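Local structure of leucine-rich repeat protein (Bacteroides thetaiotaomicron, 4ECN) at residues I733-N738 / M758-N763; Y653-S658 / Y682-K687; F688-F693 / E714-P719. The protein is of unknown function, but its leucine-rich repeats and probable place outside the cell suggest that it binds other proteins. One frame throughout, in Å; residues are numbered along the deposited sequence.

Overall arrangement
All three contacts join neighbouring turns of the leucine-rich repeat solenoid, in the part built on the parallel sheet of strands 623-625 to 857-859. Along the chain contact 2 closes first, then contact 3, then contact 1. Contact 1 takes in the ends of strands 732-734 and 757-759 and the loops that follow them, with the asparagine ladder of the leucine-rich repeat. Contact 2 joins the equivalent loops after strands 646-650 and 675-679, and contact 3 continues from it, setting helix 690-694 against the loop 714-719. Their centres lie about 15 to 17 Å apart; contacts 2 and 3 touch through Lys-687 and Ser-716. Contacts of these kinds, recurring from turn to turn, build a continuous solenoid.

Contact 1 (I733-N738 / M758-N763); sequences IDLRFN and MDVSYN
The rings of Phe-737 and Tyr-762 lie side by side and point the same way in an offset stack, centroids 4.3 Å apart and planes 16° from parallel. CE1 of Phe-737 sits 3.4 Å from CG of Tyr-762, while CB of Tyr-762 lies over the Phe-737 face as a CH-pi contact. In both residues CG is anti to the carbonyl carbon (chi1 -63°), which sends the two rings off in the same direction; His-785 stacks on Tyr-762 as well. Next to the rings, the side chain of Arg-736 crosses that of Asp-759, its CD 3.4 Å from OD2. No N-H of the guanidinium points at that oxygen. NE instead makes an in-plane salt bridge to OD1 of Asp-734, on the syn lone pair, and OD2 of Asp-759 bonds to Ser-401. Ile-733 and Asp-734 pair in parallel with Met-758, a selenomethionine, and Asp-759, and both segments then leave the sheet into the loop that carries the asparagine ladder of the leucine-rich repeat. There ND2 of Asn-763 reaches back to the preceding turn and gives a straight bond of 3.1 Å to O of Leu-735, lying above that carbonyl's plane; ND2 of Asn-738 meets the same oxygen from the opposite face. ND2 of Asn-763 also donates to O of Val-760, and OD1 of Asn-763 accepts from N of Leu-740. On the other face of the sheet from the aspartates, CD1 of Ile-733 approaches SE of Met-758 at 4.2 Å, and the extended Met-758 chain brings CE to 3.7 Å from CD1 of Leu-735.

Contact 2 (Y653-S658 / Y682-K687); sequences YNKIGS and YNEIQK
Lys-655 and Glu-684 run side by side and close a salt bridge, NZ lying 2.8 Å from OE2 on its syn lone pair. The lysine chain, bent at its last two torsions, curls around OE2, while OE1 faces CB of Ser-658. The backbone N of Glu-684 donates to O of Ile-656 at 2.9 Å, and N of Asn-654 to O of Tyr-682 at 3.1 Å. Asn-654 and Asn-683 are equivalent, buried asparagines of successive leucine-rich repeats, with side-chain amides that donate to backbone carbonyls: ND2 of each to O of Phe-651, ND2 of Asn-654 also to O of Phe-626 and ND2 of Asn-683 to O of Leu-680. A type II beta turn follows from Lys-655 to Ser-658, where both N and OG of Ser-658 donate to O of Lys-655. Gly-657, with phi of 90°, lies beside Glu-684 and Ile-685; a side chain here would meet the carbonyl before it and the backbone of the neighbouring turn. Farther out the rings of Tyr-653 and Tyr-682 form an offset stack, centroids 4.0 Å apart and planes only 9° from parallel. The Tyr-653 hydroxyl lies over the face of Tyr-682, OH 3.2 Å from CZ, and His-628 stacks on Tyr-653 as well. An alanine in place of Tyr-682 would probably leave the Tyr-653 ring without its stacking partner on this side and more able to turn. On the inner side CG2 of Ile-656 meets CG1 of Ile-685 at 4.2 Å.

Contact 3 (F688-F693 / E714-P719); sequences FPTELF and ENSLKP
Phe-693 lays one face of its ring against Leu-717, whose CD2 sits over the ring centre, 3.8 Å from the centroid and 12° off the normal, a CH-pi contact. This joins the outer sides of two successive turns of the leucine-rich repeat solenoid, with the short, weakly bonded helix 690-694 set against the loop 714-719. Phe-688 closes on the same methyl from another direction: its CZ is 3.5 Å from CD2 of Leu-717, and the two side chains are inclined to each other. With CG anti to the backbone N (chi1 180°), the Phe-688 ring reaches across toward the loop, while CD of Pro-689 covers one of its faces. Between them, the two phenylalanines hold CD2 of Leu-717 in a buried apolar setting. The loop that presents this leucine is also held by Asp-746, whose OD1 accepts from N of Asn-715 and OD2 from N of Ser-716 and Leu-717. The Ser-716 hydroxyl bonds to O of Pro-713, while the backbone carbonyl of Ser-716 faces Phe-688 and Thr-690. CD1 of Phe-688 lies 3.6 Å from this oxygen, and CG2 of Thr-690 3.3 Å from it. The polar link across the contact is made by OG1 of Thr-690, which donates to O of Ser-716 at 2.8 Å, in the carbonyl plane and on a lone pair.

Contact 1 (I733-N738 / M758-N763)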
loop_
_atom_site.group_PDB
_atom_site.type_symbol
_atom_site.label_atom_id
_atom_site.label_comp_id
_atom_site.label_asym_id
_atom_site.label_seq_id
_atom_site.Cartn_x
_atom_site.Cartn_y
_atom_site.Cartn_z
ATOM N N ILE A 733 22.536 -23.696 19.232
ATOM C CA ILE A 733 23.460 -24.161 18.183
ATOM C C ILE A 733 22.679 -25.038 17.168
ATOM O O ILE A 733 22.182 -26.104 17.552
ATOM C CB ILE A 733 24.697 -24.926 18.756
ATOM C CG1 ILE A 733 25.412 -24.167 19.890
ATOM C CG2 ILE A 733 25.662 -25.229 17.644
ATOM C CD1 ILE A 733 26.474 -24.984 20.621
ATOM N N ASP A 734 22.587 -24.606 15.886
ATOM C CA ASP A 734 21.923 -25.391 14.834
ATOM C C ASP A 734 22.995 -25.950 13.878
ATOM O O ASP A 734 23.616 -25.214 13.115
ATOM C CB ASP A 734 20.853 -24.571 14.081
ATOM C CG ASP A 734 19.933 -25.382 13.179
ATOM O OD1 ASP A 734 20.101 -26.622 13.112
ATOM O OD2 ASP A 734 19.071 -24.775 12.513
ATOM N N LEU A 735 23.246 -27.251 13.976
ATOM C CA LEU A 735 24.288 -27.903 13.194
ATOM C C LEU A 735 23.723 -28.993 12.323
ATOM O O LEU A 735 24.494 -29.784 11.798
ATOM C CB LEU A 735 25.384 -28.463 14.120
ATOM C CG LEU A 735 26.409 -27.418 14.633
ATOM C CD1 LEU A 735 27.133 -27.940 15.809
ATOM C CD2 LEU A 735 27.414 -27.049 13.556
ATOM N N ARG A 736 22.403 -28.968 12.060
ATOM C CA ARG A 736 21.750 -29.929 11.160
ATOM C C ARG A 736 22.295 -29.896 9.765
ATOM O O ARG A 736 22.713 -28.838 9.308
ATOM C CB ARG A 736 20.261 -29.655 11.038
ATOM C CG ARG A 736 19.394 -30.008 12.206
ATOM C CD ARG A 736 18.003 -29.599 11.840
ATOM N NE ARG A 736 17.990 -28.185 11.458
ATOM C CZ ARG A 736 17.244 -27.684 10.483
ATOM N NH1 ARG A 736 16.428 -28.475 9.789
ATOM N NH2 ARG A 736 17.292 -26.383 10.204
ATOM N N PHE A 737 22.229 -31.032 9.058
ATOM C CA PHE A 737 22.657 -31.171 7.668
ATOM C C PHE A 737 24.122 -30.788 7.499
ATOM O O PHE A 737 24.469 -29.868 6.769
ATOM C CB PHE A 737 21.767 -30.354 6.708
ATOM C CG PHE A 737 20.337 -30.839 6.720
ATOM C CD1 PHE A 737 19.963 -31.968 6.002
ATOM C CD2 PHE A 737 19.371 -30.183 7.471
ATOM C CE1 PHE A 737 18.645 -32.427 6.027
ATOM C CE2 PHE A 737 18.051 -30.637 7.484
ATOM C CZ PHE A 737 17.699 -31.765 6.770
ATOM N N ASN A 738 24.973 -31.522 8.186
ATOM C CA ASN A 738 26.424 -31.489 8.057
ATOM C C ASN A 738 26.853 -32.931 7.874
ATOM O O ASN A 738 26.018 -33.782 7.537
ATOM C CB ASN A 738 27.112 -30.789 9.241
ATOM C CG ASN A 738 27.095 -29.289 9.161
ATOM O OD1 ASN A 738 28.059 -28.673 8.718
ATOM N ND2 ASN A 738 25.996 -28.676 9.578
HETATM N N MSE A 758 20.126 -27.406 21.110
HETATM C CA MSE A 758 21.100 -27.912 20.140
HETATM C C MSE A 758 20.475 -28.955 19.238
HETATM O O MSE A 758 19.799 -29.867 19.713
HETATM C CB MSE A 758 22.356 -28.485 20.813
HETATM C CG MSE A 758 23.435 -28.813 19.793
HETATM SE SE MSE A 758 25.176 -28.970 20.548
HETATM C CE MSE A 758 26.107 -29.574 19.001
ATOM N N ASP A 759 20.729 -28.826 17.931
ATOM C CA ASP A 759 20.215 -29.764 16.942
ATOM C C ASP A 759 21.349 -30.234 16.021
ATOM O O ASP A 759 21.947 -29.426 15.301
ATOM C CB ASP A 759 19.061 -29.148 16.132
ATOM C CG ASP A 759 18.120 -30.151 15.483
ATOM O OD1 ASP A 759 18.529 -31.321 15.293
ATOM O OD2 ASP A 759 16.990 -29.761 15.132
ATOM N N VAL A 760 21.667 -31.538 16.099
ATOM C CA VAL A 760 22.686 -32.180 15.273
ATOM C C VAL A 760 22.016 -33.234 14.368
ATOM O O VAL A 760 22.683 -34.183 13.936
ATOM C CB VAL A 760 23.881 -32.783 16.064
ATOM C CG1 VAL A 760 24.850 -31.698 16.482
ATOM C CG2 VAL A 760 23.438 -33.619 17.260
ATOM N N SER A 761 20.703 -33.036 14.049
ATOM C CA SER A 761 19.961 -33.937 13.167
ATOM C C SER A 761 20.540 -33.913 11.766
ATOM O O SER A 761 21.022 -32.862 11.326
ATOM C CB SER A 761 18.483 -33.579 13.122
ATOM O OG SER A 761 17.914 -33.772 14.403
ATOM N N TYR A 762 20.493 -35.071 11.062
ATOM C CA TYR A 762 21.006 -35.242 9.695
ATOM C C TYR A 762 22.507 -34.971 9.703
ATOM O O TYR A 762 22.974 -33.923 9.269
ATOM C CB TYR A 762 20.256 -34.344 8.692
ATOM C CG TYR A 762 18.778 -34.668 8.571
ATOM C CD1 TYR A 762 17.844 -34.094 9.430
ATOM C CD2 TYR A 762 18.308 -35.514 7.571
ATOM C CE1 TYR A 762 16.485 -34.381 9.317
ATOM C CE2 TYR A 762 16.951 -35.800 7.442
ATOM C CZ TYR A 762 16.042 -35.249 8.331
ATOM O OH TYR A 762 14.697 -35.546 8.210
ATOM N N ASN A 763 23.238 -35.890 10.324
ATOM C CA ASN A 763 24.683 -35.872 10.468
ATOM C C ASN A 763 25.159 -37.306 10.392
ATOM O O ASN A 763 24.378 -38.178 9.976
ATOM C CB ASN A 763 25.127 -35.156 11.754
ATOM C CG ASN A 763 25.350 -33.669 11.544
ATOM O OD1 ASN A 763 26.317 -33.256 10.917
ATOM N ND2 ASN A 763 24.473 -32.829 12.067
#

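Contact 2 (Y653-S658 / Y682-K687)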
loop_
_atom_site.group_PDB
_atom_site.type_symbol
_atom_site.label_atom_id
_atom_site.label_comp_id
_atom_site.label_asym_id
_atom_site.label_seq_id
_atom_site.Cartn_x
_atom_site.Cartn_y
_atom_site.Cartn_z
ATOM N N TYR A 653 22.852 -18.930 2.533
ATOM C CA TYR A 653 22.854 -19.157 1.086
ATOM C C TYR A 653 23.952 -18.340 0.371
ATOM O O TYR A 653 23.670 -17.516 -0.499
ATOM C CB TYR A 653 21.479 -18.858 0.473
ATOM C CG TYR A 653 20.406 -19.826 0.916
ATOM C CD1 TYR A 653 19.633 -19.572 2.044
ATOM C CD2 TYR A 653 20.141 -20.984 0.188
ATOM C CE1 TYR A 653 18.625 -20.450 2.441
ATOM C CE2 TYR A 653 19.137 -21.872 0.579
ATOM C CZ TYR A 653 18.374 -21.593 1.701
ATOM O OH TYR A 653 17.380 -22.455 2.083
ATOM N N ASN A 654 25.209 -18.627 0.719
ATOM C CA ASN A 654 26.415 -18.055 0.110
ATOM C C ASN A 654 27.409 -19.204 -0.173
ATOM O O ASN A 654 26.979 -20.360 -0.233
ATOM C CB ASN A 654 27.013 -16.969 0.999
ATOM C CG ASN A 654 26.320 -15.651 0.849
ATOM O OD1 ASN A 654 26.483 -14.975 -0.155
ATOM N ND2 ASN A 654 25.597 -15.214 1.864
ATOM N N LYS A 655 28.718 -18.903 -0.321
ATOM C CA LYS A 655 29.761 -19.892 -0.608
ATOM C C LYS A 655 30.917 -19.729 0.370
ATOM O O LYS A 655 32.077 -19.830 -0.039
ATOM C CB LYS A 655 30.257 -19.733 -2.069
ATOM C CG LYS A 655 29.182 -19.925 -3.136
ATOM C CD LYS A 655 29.734 -19.803 -4.543
ATOM C CE LYS A 655 29.621 -21.082 -5.343
ATOM N NZ LYS A 655 30.575 -22.135 -4.887
ATOM N N ILE A 656 30.617 -19.406 1.649
ATOM C CA ILE A 656 31.639 -19.184 2.682
ATOM C C ILE A 656 32.380 -20.511 2.929
ATOM O O ILE A 656 31.736 -21.535 3.146
ATOM C CB ILE A 656 31.047 -18.593 4.008
ATOM C CG1 ILE A 656 30.025 -17.446 3.801
ATOM C CG2 ILE A 656 32.139 -18.234 5.046
ATOM C CD1 ILE A 656 30.510 -16.200 3.321
ATOM N N GLY A 657 33.714 -20.473 2.895
ATOM C CA GLY A 657 34.556 -21.646 3.131
ATOM C C GLY A 657 34.903 -22.453 1.892
ATOM O O GLY A 657 35.588 -23.480 1.982
ATOM N N SER A 658 34.408 -22.004 0.723
ATOM C CA SER A 658 34.664 -22.662 -0.555
ATOM C C SER A 658 36.090 -22.389 -0.986
ATOM O O SER A 658 36.628 -23.143 -1.795
ATOM C CB SER A 658 33.671 -22.217 -1.624
ATOM O OG SER A 658 33.751 -20.834 -1.918
ATOM N N TYR A 682 23.580 -22.913 4.868
ATOM C CA TYR A 682 23.701 -23.044 3.404
ATOM C C TYR A 682 24.916 -22.284 2.939
ATOM O O TYR A 682 24.818 -21.168 2.414
ATOM C CB TYR A 682 22.451 -22.608 2.633
ATOM C CG TYR A 682 21.226 -23.418 2.980
ATOM C CD1 TYR A 682 20.412 -23.062 4.057
ATOM C CD2 TYR A 682 20.869 -24.536 2.230
ATOM C CE1 TYR A 682 19.275 -23.797 4.378
ATOM C CE2 TYR A 682 19.720 -25.268 2.532
ATOM C CZ TYR A 682 18.917 -24.884 3.598
ATOM O OH TYR A 682 17.780 -25.589 3.918
ATOM N N ASN A 683 26.079 -22.881 3.205
ATOM C CA ASN A 683 27.384 -22.359 2.810
ATOM C C ASN A 683 28.269 -23.545 2.498
ATOM O O ASN A 683 27.747 -24.591 2.128
ATOM C CB ASN A 683 27.966 -21.422 3.876
ATOM C CG ASN A 683 27.496 -20.002 3.689
ATOM O OD1 ASN A 683 27.790 -19.394 2.684
ATOM N ND2 ASN A 683 26.761 -19.434 4.628
ATOM N N GLU A 684 29.579 -23.391 2.560
ATOM C CA GLU A 684 30.493 -24.477 2.235
ATOM C C GLU A 684 31.565 -24.575 3.311
ATOM O O GLU A 684 32.714 -24.935 3.035
ATOM C CB GLU A 684 31.100 -24.263 0.846
ATOM C CG GLU A 684 30.082 -24.266 -0.285
ATOM C CD GLU A 684 30.656 -24.003 -1.658
ATOM O OE1 GLU A 684 31.643 -24.673 -2.037
ATOM O OE2 GLU A 684 30.087 -23.152 -2.374
ATOM N N ILE A 685 31.158 -24.268 4.559
ATOM C CA ILE A 685 31.989 -24.252 5.754
ATOM C C ILE A 685 32.375 -25.667 6.110
ATOM O O ILE A 685 31.511 -26.525 6.353
ATOM C CB ILE A 685 31.237 -23.541 6.903
ATOM C CG1 ILE A 685 31.024 -22.035 6.559
ATOM C CG2 ILE A 685 31.966 -23.726 8.234
ATOM C CD1 ILE A 685 29.937 -21.373 7.319
ATOM N N GLN A 686 33.688 -25.908 6.120
ATOM C CA GLN A 686 34.268 -27.202 6.464
ATOM C C GLN A 686 34.931 -27.150 7.827
ATOM O O GLN A 686 35.004 -28.172 8.495
ATOM C CB GLN A 686 35.271 -27.623 5.397
ATOM C CG GLN A 686 34.756 -28.759 4.554
ATOM C CD GLN A 686 35.595 -28.982 3.327
ATOM O OE1 GLN A 686 35.479 -28.261 2.326
ATOM N NE2 GLN A 686 36.382 -30.043 3.341
ATOM N N LYS A 687 35.409 -25.955 8.227
ATOM C CA LYS A 687 36.068 -25.654 9.491
ATOM C C LYS A 687 35.163 -24.735 10.303
ATOM O O LYS A 687 34.756 -23.674 9.830
ATOM C CB LYS A 687 37.468 -25.020 9.248
ATOM C CG LYS A 687 38.471 -25.165 10.428
ATOM C CD LYS A 687 38.404 -24.039 11.507
ATOM C CE LYS A 687 38.915 -24.411 12.898
ATOM N NZ LYS A 687 37.965 -25.297 13.651
#

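Contact 3 (F688-F693 / E714-P719)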
loop_
_atom_site.group_PDB
_atom_site.type_symbol
_atom_site.label_atom_id
_atom_site.label_comp_id
_atom_site.label_asym_id
_atom_site.label_seq_id
_atom_site.Cartn_x
_atom_site.Cartn_y
_atom_site.Cartn_z
ATOM N N PHE A 688 34.829 -25.158 11.524
ATOM C CA PHE A 688 33.973 -24.413 12.447
ATOM C C PHE A 688 34.550 -22.969 12.654
ATOM O O PHE A 688 35.768 -22.826 12.809
ATOM C CB PHE A 688 33.854 -25.180 13.758
ATOM C CG PHE A 688 32.990 -24.480 14.764
ATOM C CD1 PHE A 688 33.536 -23.558 15.650
ATOM C CD2 PHE A 688 31.621 -24.724 14.817
ATOM C CE1 PHE A 688 32.731 -22.895 16.565
ATOM C CE2 PHE A 688 30.823 -24.093 15.770
ATOM C CZ PHE A 688 31.381 -23.168 16.624
ATOM N N PRO A 689 33.710 -21.896 12.631
ATOM C CA PRO A 689 34.258 -20.531 12.667
ATOM C C PRO A 689 34.743 -20.070 14.054
ATOM O O PRO A 689 34.225 -19.104 14.625
ATOM C CB PRO A 689 33.088 -19.683 12.185
ATOM C CG PRO A 689 31.891 -20.443 12.588
ATOM C CD PRO A 689 32.245 -21.878 12.430
ATOM N N THR A 690 35.825 -20.697 14.533
ATOM C CA THR A 690 36.524 -20.375 15.795
ATOM C C THR A 690 36.801 -18.854 15.884
ATOM O O THR A 690 36.653 -18.239 16.944
ATOM C CB THR A 690 37.838 -21.185 15.853
ATOM O OG1 THR A 690 37.536 -22.570 15.674
ATOM C CG2 THR A 690 38.609 -20.978 17.146
ATOM N N GLU A 691 37.164 -18.273 14.733
ATOM C CA GLU A 691 37.437 -16.865 14.456
ATOM C C GLU A 691 36.418 -15.938 15.105
ATOM O O GLU A 691 36.760 -14.813 15.454
ATOM C CB GLU A 691 37.412 -16.632 12.937
ATOM C CG GLU A 691 38.107 -17.723 12.129
ATOM C CD GLU A 691 37.253 -18.868 11.621
ATOM O OE1 GLU A 691 36.379 -18.614 10.763
ATOM O OE2 GLU A 691 37.532 -20.031 11.991
ATOM N N LEU A 692 35.158 -16.388 15.215
ATOM C CA LEU A 692 34.093 -15.607 15.810
ATOM C C LEU A 692 34.225 -15.554 17.335
ATOM O O LEU A 692 34.035 -14.511 17.933
ATOM C CB LEU A 692 32.743 -16.203 15.427
ATOM C CG LEU A 692 32.354 -16.190 13.951
ATOM C CD1 LEU A 692 31.038 -16.939 13.726
ATOM C CD2 LEU A 692 32.227 -14.788 13.427
ATOM N N PHE A 693 34.573 -16.664 17.957
ATOM C CA PHE A 693 34.669 -16.792 19.397
ATOM C C PHE A 693 35.996 -16.218 19.899
ATOM O O PHE A 693 36.011 -15.452 20.875
ATOM C CB PHE A 693 34.496 -18.274 19.769
ATOM C CG PHE A 693 33.141 -18.760 19.298
ATOM C CD1 PHE A 693 31.983 -18.425 19.998
ATOM C CD2 PHE A 693 33.010 -19.448 18.098
ATOM C CE1 PHE A 693 30.725 -18.801 19.524
ATOM C CE2 PHE A 693 31.753 -19.826 17.626
ATOM C CZ PHE A 693 30.619 -19.522 18.353
ATOM N N GLU A 714 38.472 -30.521 19.477
ATOM C CA GLU A 714 38.796 -29.662 20.611
ATOM C C GLU A 714 39.518 -28.380 20.135
ATOM O O GLU A 714 40.176 -28.369 19.081
ATOM C CB GLU A 714 39.635 -30.402 21.674
ATOM C CG GLU A 714 41.010 -30.891 21.231
ATOM C CD GLU A 714 41.920 -31.393 22.341
ATOM O OE1 GLU A 714 41.422 -31.659 23.464
ATOM O OE2 GLU A 714 43.142 -31.509 22.086
ATOM N N ASN A 715 39.317 -27.302 20.916
ATOM C CA ASN A 715 39.858 -25.951 20.763
ATOM C C ASN A 715 39.253 -25.247 19.501
ATOM O O ASN A 715 39.890 -24.400 18.865
ATOM C CB ASN A 715 41.394 -25.981 20.735
ATOM C CG ASN A 715 41.983 -26.671 21.941
ATOM O OD1 ASN A 715 42.887 -27.497 21.823
ATOM N ND2 ASN A 715 41.431 -26.423 23.118
ATOM N N SER A 716 37.979 -25.575 19.207
ATOM C CA SER A 716 37.169 -24.981 18.150
ATOM C C SER A 716 36.329 -23.857 18.720
ATOM O O SER A 716 36.074 -22.866 18.041
ATOM C CB SER A 716 36.275 -26.023 17.485
ATOM O OG SER A 716 37.004 -26.879 16.624
ATOM N N LEU A 717 35.860 -24.043 19.947
ATOM C CA LEU A 717 35.041 -23.100 20.696
ATOM C C LEU A 717 35.809 -22.463 21.860
ATOM O O LEU A 717 35.192 -21.796 22.687
ATOM C CB LEU A 717 33.828 -23.869 21.248
ATOM C CG LEU A 717 32.629 -24.067 20.327
ATOM C CD1 LEU A 717 31.614 -24.962 20.978
ATOM C CD2 LEU A 717 31.941 -22.743 20.053
ATOM N N LYS A 718 37.140 -22.703 21.955
ATOM C CA LYS A 718 37.999 -22.268 23.064
ATOM C C LYS A 718 39.522 -22.406 22.777
ATOM O O LYS A 718 39.916 -23.288 22.003
ATOM C CB LYS A 718 37.678 -23.120 24.309
ATOM C CG LYS A 718 37.957 -24.623 24.144
ATOM C CD LYS A 718 37.614 -25.486 25.390
ATOM C CE LYS A 718 38.351 -25.172 26.686
ATOM N NZ LYS A 718 39.833 -25.305 26.582
ATOM N N PRO A 719 40.396 -21.629 23.486
ATOM C CA PRO A 719 41.848 -21.865 23.382
ATOM C C PRO A 719 42.273 -23.089 24.233
ATOM O O PRO A 719 41.429 -23.670 24.924
ATOM C CB PRO A 719 42.436 -20.573 23.902
ATOM C CG PRO A 719 41.427 -20.070 24.871
ATOM C CD PRO A 719 40.098 -20.553 24.455
#